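Local coordinates for peroxinectin A (Dictyostelium discoideum, PDB 6ERC), which uses hydrogen peroxide at a bound haem to oxidise phenolic donors, and has iodide and thiocyanate peroxidase activity as a secreted glycoprotein, at residues H81-S86 with E460-T465; G147-G152 with A467-W472. One frame throughout, in Å; residues are numbered along the deposited sequence.

Contact 1: residues H81-S86 with E460-T465; sequences HNMALS and EQFFRT. With NA (sodium ion), chain K; HEM (protoporphyrin IX containing Fe), chain F.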
loop_
_atom_site.group_PDB
_atom_site.type_symbol
_atom_site.label_atom_id
_atom_site.label_comp_id
_atom_site.label_asym_id
_atom_site.label_seq_id
_atom_site.Cartn_x
_atom_site.Cartn_y
_atom_site.Cartn_z
ATOM N N HIS A 81 -0.250 0.497 3.710
ATOM C CA HIS A 81 0.664 0.671 4.830
ATOM C C HIS A 81 -0.029 0.520 6.180
ATOM O O HIS A 81 0.657 0.491 7.208
ATOM C CB HIS A 81 1.351 2.034 4.736
ATOM C CG HIS A 81 2.277 2.162 3.567
ATOM N ND1 HIS A 81 2.847 3.360 3.194
ATOM C CD2 HIS A 81 2.735 1.239 2.687
ATOM C CE1 HIS A 81 3.615 3.171 2.135
ATOM N NE2 HIS A 81 3.563 1.893 1.807
ATOM N N ASN A 82 -1.358 0.426 6.203
ATOM C CA ASN A 82 -2.099 0.078 7.406
ATOM C C ASN A 82 -2.329 -1.420 7.550
ATOM O O ASN A 82 -2.937 -1.841 8.540
ATOM C CB ASN A 82 -3.463 0.784 7.420
ATOM C CG ASN A 82 -3.393 2.189 7.982
ATOM O OD1 ASN A 82 -3.435 2.383 9.198
ATOM N ND2 ASN A 82 -3.302 3.177 7.100
ATOM N N MET A 83 -1.859 -2.234 6.606
ATOM C CA MET A 83 -2.307 -3.623 6.545
ATOM C C MET A 83 -1.189 -4.644 6.374
ATOM O O MET A 83 -1.241 -5.699 7.008
ATOM C CB MET A 83 -3.317 -3.772 5.397
ATOM C CG MET A 83 -4.574 -2.936 5.569
ATOM S SD MET A 83 -5.745 -3.112 4.206
ATOM C CE MET A 83 -6.185 -4.835 4.359
ATOM N N ALA A 84 -0.195 -4.377 5.530
ATOM C CA ALA A 84 0.757 -5.422 5.172
ATOM C C ALA A 84 2.151 -4.855 4.942
ATOM O O ALA A 84 2.308 -3.768 4.384
ATOM C CB ALA A 84 0.297 -6.165 3.913
ATOM N N LEU A 85 3.158 -5.617 5.368
ATOM C CA LEU A 85 4.551 -5.330 5.043
ATOM C C LEU A 85 5.278 -6.649 4.838
ATOM O O LEU A 85 5.325 -7.480 5.749
ATOM C CB LEU A 85 5.239 -4.520 6.145
ATOM C CG LEU A 85 6.727 -4.248 5.899
ATOM C CD1 LEU A 85 6.907 -3.259 4.759
ATOM C CD2 LEU A 85 7.412 -3.752 7.157
ATOM N N SER A 86 5.853 -6.833 3.650
ATOM C CA SER A 86 6.638 -8.029 3.347
ATOM C C SER A 86 8.105 -7.711 3.616
ATOM O O SER A 86 8.904 -7.465 2.711
ATOM C CB SER A 86 6.401 -8.470 1.909
ATOM O OG SER A 86 5.042 -8.816 1.709
ATOM N N GLU A 460 -12.507 -9.907 -1.490
ATOM C CA GLU A 460 -12.468 -10.945 -0.466
ATOM C C GLU A 460 -11.674 -10.492 0.752
ATOM O O GLU A 460 -12.020 -10.836 1.889
ATOM C CB GLU A 460 -11.880 -12.226 -1.059
ATOM C CG GLU A 460 -12.102 -13.472 -0.210
ATOM C CD GLU A 460 -11.077 -13.634 0.898
ATOM O OE1 GLU A 460 -9.989 -13.028 0.804
ATOM O OE2 GLU A 460 -11.362 -14.370 1.866
ATOM N N GLN A 461 -10.610 -9.713 0.541
ATOM C CA GLN A 461 -9.785 -9.267 1.658
ATOM C C GLN A 461 -10.539 -8.274 2.535
ATOM O O GLN A 461 -10.676 -8.474 3.748
ATOM C CB GLN A 461 -8.490 -8.642 1.136
ATOM C CG GLN A 461 -7.569 -8.136 2.235
ATOM C CD GLN A 461 -7.155 -9.232 3.189
ATOM O OE1 GLN A 461 -6.382 -10.122 2.834
ATOM N NE2 GLN A 461 -7.674 -9.183 4.407
ATOM N N PHE A 462 -11.034 -7.189 1.939
ATOM C CA PHE A 462 -11.627 -6.123 2.735
ATOM C C PHE A 462 -12.930 -6.546 3.401
ATOM O O PHE A 462 -13.341 -5.920 4.383
ATOM C CB PHE A 462 -11.841 -4.884 1.869
ATOM C CG PHE A 462 -10.575 -4.127 1.587
ATOM C CD1 PHE A 462 -9.883 -3.506 2.614
ATOM C CD2 PHE A 462 -10.071 -4.041 0.302
ATOM C CE1 PHE A 462 -8.716 -2.813 2.363
ATOM C CE2 PHE A 462 -8.906 -3.347 0.047
ATOM C CZ PHE A 462 -8.229 -2.731 1.078
ATOM N N PHE A 463 -13.584 -7.596 2.906
ATOM C CA PHE A 463 -14.697 -8.160 3.656
ATOM C C PHE A 463 -14.222 -8.703 4.996
ATOM O O PHE A 463 -14.901 -8.548 6.018
ATOM C CB PHE A 463 -15.377 -9.262 2.850
ATOM C CG PHE A 463 -16.563 -9.865 3.539
ATOM C CD1 PHE A 463 -16.413 -10.942 4.394
ATOM C CD2 PHE A 463 -17.831 -9.349 3.336
ATOM C CE1 PHE A 463 -17.504 -11.497 5.029
ATOM C CE2 PHE A 463 -18.925 -9.898 3.968
ATOM C CZ PHE A 463 -18.761 -10.975 4.816
ATOM N N ARG A 464 -13.047 -9.335 5.013
ATOM C CA ARG A 464 -12.562 -9.962 6.235
ATOM C C ARG A 464 -11.985 -8.939 7.208
ATOM O O ARG A 464 -12.248 -9.021 8.414
ATOM C CB ARG A 464 -11.525 -11.034 5.898
ATOM C CG ARG A 464 -12.141 -12.288 5.292
ATOM C CD ARG A 464 -11.121 -13.394 5.074
ATOM N NE ARG A 464 -10.140 -13.051 4.048
ATOM C CZ ARG A 464 -8.914 -12.593 4.284
ATOM N NH1 ARG A 464 -8.109 -12.316 3.267
ATOM N NH2 ARG A 464 -8.482 -12.413 5.524
ATOM N N THR A 465 -11.210 -7.968 6.720
ATOM C CA THR A 465 -10.624 -6.986 7.631
ATOM C C THR A 465 -11.664 -6.055 8.246
ATOM O O THR A 465 -11.324 -5.304 9.165
ATOM C CB THR A 465 -9.548 -6.155 6.925
ATOM O OG1 THR A 465 -9.975 -5.823 5.601
ATOM C CG2 THR A 465 -8.231 -6.926 6.875
HETATM NA NA NA K . -2.390 -2.256 10.882
HETATM C CHA HEM F . 4.915 -2.537 -2.214
HETATM C CHB HEM F . 6.782 1.601 -3.878
HETATM C CHC HEM F . 2.295 3.215 -4.841
HETATM C CHD HEM F . 0.460 -1.028 -3.397
HETATM C C1A HEM F . 5.805 -1.582 -2.639
HETATM C C2A HEM F . 7.239 -1.729 -2.687
HETATM C C3A HEM F . 7.764 -0.590 -3.149
HETATM C C4A HEM F . 6.670 0.320 -3.403
HETATM C CMA HEM F . 9.260 -0.275 -3.369
HETATM C CAA HEM F . 7.994 -3.005 -2.282
HETATM C CBA HEM F . 8.593 -3.585 -3.555
HETATM C CGA HEM F . 8.843 -5.060 -3.379
HETATM O O1A HEM F . 7.862 -5.824 -3.188
HETATM O O2A HEM F . 10.027 -5.476 -3.443
HETATM C C1B HEM F . 5.727 2.394 -4.259
HETATM C C2B HEM F . 5.845 3.742 -4.757
HETATM C C3B HEM F . 4.609 4.197 -5.021
HETATM C C4B HEM F . 3.668 3.143 -4.699
HETATM C CMB HEM F . 7.205 4.453 -4.914
HETATM C CAB HEM F . 4.161 5.568 -5.578
HETATM C CBB HEM F . 5.020 6.520 -5.959
HETATM C C1C HEM F . 1.400 2.210 -4.546
HETATM C C2C HEM F . -0.043 2.265 -4.706
HETATM C C3C HEM F . -0.551 1.081 -4.300
HETATM C C4C HEM F . 0.562 0.259 -3.878
HETATM C CMC HEM F . -0.753 3.517 -5.263
HETATM C CAC HEM F . -1.998 0.526 -4.228
HETATM C CBC HEM F . -3.107 1.185 -4.570
HETATM C C1D HEM F . 1.499 -1.785 -2.912
HETATM C C2D HEM F . 1.379 -3.070 -2.263
HETATM C C3D HEM F . 2.612 -3.482 -1.951
HETATM C C4D HEM F . 3.550 -2.471 -2.370
HETATM C CMD HEM F . 0.051 -3.815 -2.023
HETATM C CAD HEM F . 3.017 -4.779 -1.229
HETATM C CBD HEM F . 2.767 -4.513 0.252
HETATM C CGD HEM F . 3.780 -5.227 1.114
HETATM O O1D HEM F . 4.884 -4.662 1.326
HETATM O O2D HEM F . 3.497 -6.351 1.600
HETATM N NA HEM F . 5.490 -0.317 -3.082
HETATM N NB HEM F . 4.388 2.057 -4.235
HETATM N NC HEM F . 1.730 0.972 -4.037
HETATM N ND HEM F . 2.837 -1.450 -2.958
HETATM FE FE HEM F . 3.596 0.302 -3.537
#

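Contact 2: residues G147-G152 with A467-W472; sequences GSYIDG and AGDRFW. With NA (sodium ion), chain K.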
loop_
_atom_site.group_PDB
_atom_site.type_symbol
_atom_site.label_atom_id
_atom_site.label_comp_id
_atom_site.label_asym_id
_atom_site.label_seq_id
_atom_site.Cartn_x
_atom_site.Cartn_y
_atom_site.Cartn_z
ATOM N N GLY A 147 0.602 -5.190 11.508
ATOM C CA GLY A 147 -0.723 -5.585 11.941
ATOM C C GLY A 147 -1.705 -5.601 10.787
ATOM O O GLY A 147 -1.760 -4.653 10.000
ATOM N N SER A 148 -2.490 -6.673 10.678
ATOM C CA SER A 148 -3.402 -6.831 9.552
ATOM C C SER A 148 -4.632 -5.939 9.653
ATOM O O SER A 148 -5.312 -5.728 8.642
ATOM C CB SER A 148 -3.844 -8.292 9.440
ATOM O OG SER A 148 -2.731 -9.141 9.222
ATOM N N TYR A 149 -4.932 -5.418 10.839
ATOM C CA TYR A 149 -6.106 -4.580 11.023
ATOM C C TYR A 149 -5.811 -3.143 10.616
ATOM O O TYR A 149 -4.687 -2.654 10.748
ATOM C CB TYR A 149 -6.569 -4.615 12.481
ATOM C CG TYR A 149 -6.928 -5.998 12.977
ATOM C CD1 TYR A 149 -8.195 -6.523 12.767
ATOM C CD2 TYR A 149 -6.001 -6.773 13.659
ATOM C CE1 TYR A 149 -8.529 -7.786 13.217
ATOM C CE2 TYR A 149 -6.325 -8.038 14.113
ATOM C CZ TYR A 149 -7.590 -8.541 13.890
ATOM O OH TYR A 149 -7.915 -9.801 14.342
ATOM N N ILE A 150 -6.839 -2.472 10.102
ATOM C CA ILE A 150 -6.768 -1.037 9.859
ATOM C C ILE A 150 -6.891 -0.354 11.216
ATOM O O ILE A 150 -8.000 -0.120 11.708
ATOM C CB ILE A 150 -7.860 -0.574 8.878
ATOM C CG1 ILE A 150 -7.656 -1.245 7.515
ATOM C CG2 ILE A 150 -7.835 0.939 8.722
ATOM C CD1 ILE A 150 -8.815 -1.080 6.556
ATOM N N ASP A 151 -5.746 -0.045 11.833
ATOM C CA ASP A 151 -5.701 0.352 13.236
ATOM C C ASP A 151 -4.839 1.591 13.457
ATOM O O ASP A 151 -4.405 1.841 14.587
ATOM C CB ASP A 151 -5.191 -0.806 14.097
ATOM C CG ASP A 151 -3.826 -1.311 13.656
ATOM O OD1 ASP A 151 -3.283 -0.794 12.655
ATOM O OD2 ASP A 151 -3.295 -2.231 14.311
ATOM N N GLY A 152 -4.584 2.369 12.408
ATOM C CA GLY A 152 -3.826 3.594 12.553
ATOM C C GLY A 152 -2.363 3.413 12.876
ATOM O O GLY A 152 -1.698 4.395 13.223
ATOM N N ALA A 467 -15.174 -7.556 8.794
ATOM C CA ALA A 467 -15.980 -8.503 9.556
ATOM C C ALA A 467 -15.192 -9.132 10.697
ATOM O O ALA A 467 -15.763 -9.420 11.755
ATOM C CB ALA A 467 -16.523 -9.587 8.626
ATOM N N GLY A 468 -13.897 -9.358 10.504
ATOM C CA GLY A 468 -13.068 -9.939 11.539
ATOM C C GLY A 468 -12.506 -8.957 12.539
ATOM O O GLY A 468 -11.730 -9.352 13.413
ATOM N N ASP A 469 -12.877 -7.684 12.439
ATOM C CA ASP A 469 -12.366 -6.645 13.323
ATOM C C ASP A 469 -13.348 -6.429 14.469
ATOM O O ASP A 469 -14.495 -6.022 14.246
ATOM C CB ASP A 469 -12.136 -5.347 12.550
ATOM C CG ASP A 469 -11.391 -4.308 13.361
ATOM O OD1 ASP A 469 -11.207 -4.511 14.579
ATOM O OD2 ASP A 469 -10.979 -3.286 12.776
ATOM N N ARG A 470 -12.893 -6.705 15.695
ATOM C CA ARG A 470 -13.744 -6.546 16.868
ATOM C C ARG A 470 -13.944 -5.076 17.220
ATOM O O ARG A 470 -14.956 -4.719 17.833
ATOM C CB ARG A 470 -13.138 -7.307 18.052
ATOM C CG ARG A 470 -14.001 -7.326 19.307
ATOM C CD ARG A 470 -13.474 -8.323 20.336
ATOM N NE ARG A 470 -12.164 -7.949 20.867
ATOM C CZ ARG A 470 -11.960 -7.281 22.001
ATOM N NH1 ARG A 470 -12.978 -6.896 22.757
ATOM N NH2 ARG A 470 -10.723 -6.996 22.385
ATOM N N PHE A 471 -13.003 -4.215 16.835
ATOM C CA PHE A 471 -13.077 -2.787 17.105
ATOM C C PHE A 471 -13.570 -1.987 15.900
ATOM O O PHE A 471 -13.312 -0.781 15.817
ATOM C CB PHE A 471 -11.707 -2.267 17.546
ATOM C CG PHE A 471 -11.261 -2.769 18.893
ATOM C CD1 PHE A 471 -10.759 -4.052 19.040
ATOM C CD2 PHE A 471 -11.320 -1.947 20.009
ATOM C CE1 PHE A 471 -10.340 -4.511 20.275
ATOM C CE2 PHE A 471 -10.900 -2.401 21.245
ATOM C CZ PHE A 471 -10.409 -3.683 21.378
ATOM N N TRP A 472 -14.264 -2.631 14.961
ATOM C CA TRP A 472 -14.760 -1.917 13.793
ATOM C C TRP A 472 -15.737 -0.829 14.223
ATOM O O TRP A 472 -16.603 -1.048 15.074
ATOM C CB TRP A 472 -15.432 -2.883 12.816
ATOM C CG TRP A 472 -15.796 -2.225 11.524
ATOM C CD1 TRP A 472 -17.044 -1.864 11.107
ATOM C CD2 TRP A 472 -14.896 -1.829 10.485
ATOM N NE1 TRP A 472 -16.977 -1.271 9.868
ATOM C CE2 TRP A 472 -15.667 -1.236 9.466
ATOM C CE3 TRP A 472 -13.511 -1.920 10.317
ATOM C CZ2 TRP A 472 -15.101 -0.743 8.295
ATOM C CZ3 TRP A 472 -12.951 -1.429 9.156
ATOM C CH2 TRP A 472 -13.743 -0.846 8.161
HETATM NA NA NA K . -2.390 -2.256 10.882
HETATM O O HOH W 1 -9.613 -11.665 12.863
HETATM O O HOH W 2 -9.368 -3.553 10.506
#

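Contact 1: residues H81-S86 with E460-T465
The thioether end of Met83 lies against one corner of the Phe462 ring, with SD 3.5 Å from CE1. The sulfur stands 63° off the ring normal, so this Met-aromatic contact is oblique, and the two side chains cross at about a right angle. Met83 carries CG beside its backbone N (chi1 -62°), and after an extended middle the chain bends at chi3 (64°), which lays CE over the helix between neighbouring side chains. There CE meets Thr465 CG2 at 3.9 Å and, more loosely, Gln461 CG at 4.2 Å. No hydrogen bond joins the two segments: the meeting is apolar, small and wholly buried. With an alanine here, SD and CE would be missing, which would probably leave Phe462 CE1 and Thr465 CG2 without their mate and open a gap between loop and helix. The polar end of Gln461 turns elsewhere, its OE1 accepting from Ser293 N. One turn along the helix, Arg464 grips Glu460 side-on, NE lying 2.8 Å from OE2 while NH1 reaches OE1. On either side of Met83 in sequence the loop serves two bound groups. Asn82 O coordinates the sodium ion at 2.4 Å. Ser86 OG donates to a haem propionate, 2.9 Å from O2D. His81, the predicted proton acceptor, lies two residues before Met83, whose side chain is about 8 Å from that of Arg213, the predicted transition-state stabiliser; the contact thus probably lies behind the distal side of the haem. In the mainly helical animal haem peroxidase fold, 81-86 is the loop between helix 70-80 and strand 88-89. It faces helix 452-467, with helix 294-300 beside both, where Phe296 touches Met83 and Gln461.

Contact 2: residues G147-G152 with A467-W472
Tyr149, whose ring meets Gly468 and Asp469, belongs to a sodium-binding loop consistent with the distal cation site of animal haem peroxidases, where mammalian relatives hold calcium. Gly147 opens it with its carbonyl, O lying 2.6 Å from the sodium ion. Ser148 carries the chain round, and Tyr149 then turns its O back to the ion at 2.3 Å while its side chain leaves for the other segment. With CG beside its own N (chi1 -59°), the ring presents its edge to Gly468, whose O lies near the ring plane, 3.6 Å from Tyr149 CE1. The neighbouring ring atom, Tyr149 CD1, is 3.9 Å from Asp469 CG, the ring and carboxylate planes standing 51° apart. The phenol OH reaches Gln19 O, and a water that donates to both Tyr149 OH and Gly468 O ties the ring end to the opposite loop. Ile150 sends its side chain against Ile262 and Tyr267 of helix 247-275, and its N donates to a second water, which in turn donates to Asp469 OD2 at 2.8 Å. Buried loop and buried carboxylate are thus joined through water, with no direct hydrogen bond between the segments. Asp151 brings OD1 to the sodium ion at 2.5 Å, and Asn82 O and Asn153 OD1 complete the site. Gly152 stands at the N-cap of helix 153-156. In the facing loop, Asp469 OD2 also has a salt-bridge partner in Arg5, so the bridging water sits on a carboxylate whose charge is probably balanced by the arginine. The other oxygen, Asp469 OD1, closes an Asx turn: Phe471 N donates to it at 2.9 Å, from 48° above the carboxylate plane.

How the contacts relate
Both contacts are buried, but contact 1 lies deeper, about 9 Å from the chain centre to its own, against about 16 Å for contact 2. They share two elements: the sodium site, to which 81-86 gives one ligand and 147-152 three, and the chain through helix 452-467, which supplies contact 1 and runs into the loop of contact 2. They also touch, Met83 CG lying 4.0 Å from Ile150 CG1 and Thr465 CG2 3.6 Å from Ser148 O. Nearer the haem, thioether, ring and methyl groups do the packing; farther out, where two loops meet, water bridges and a carboxylate take over.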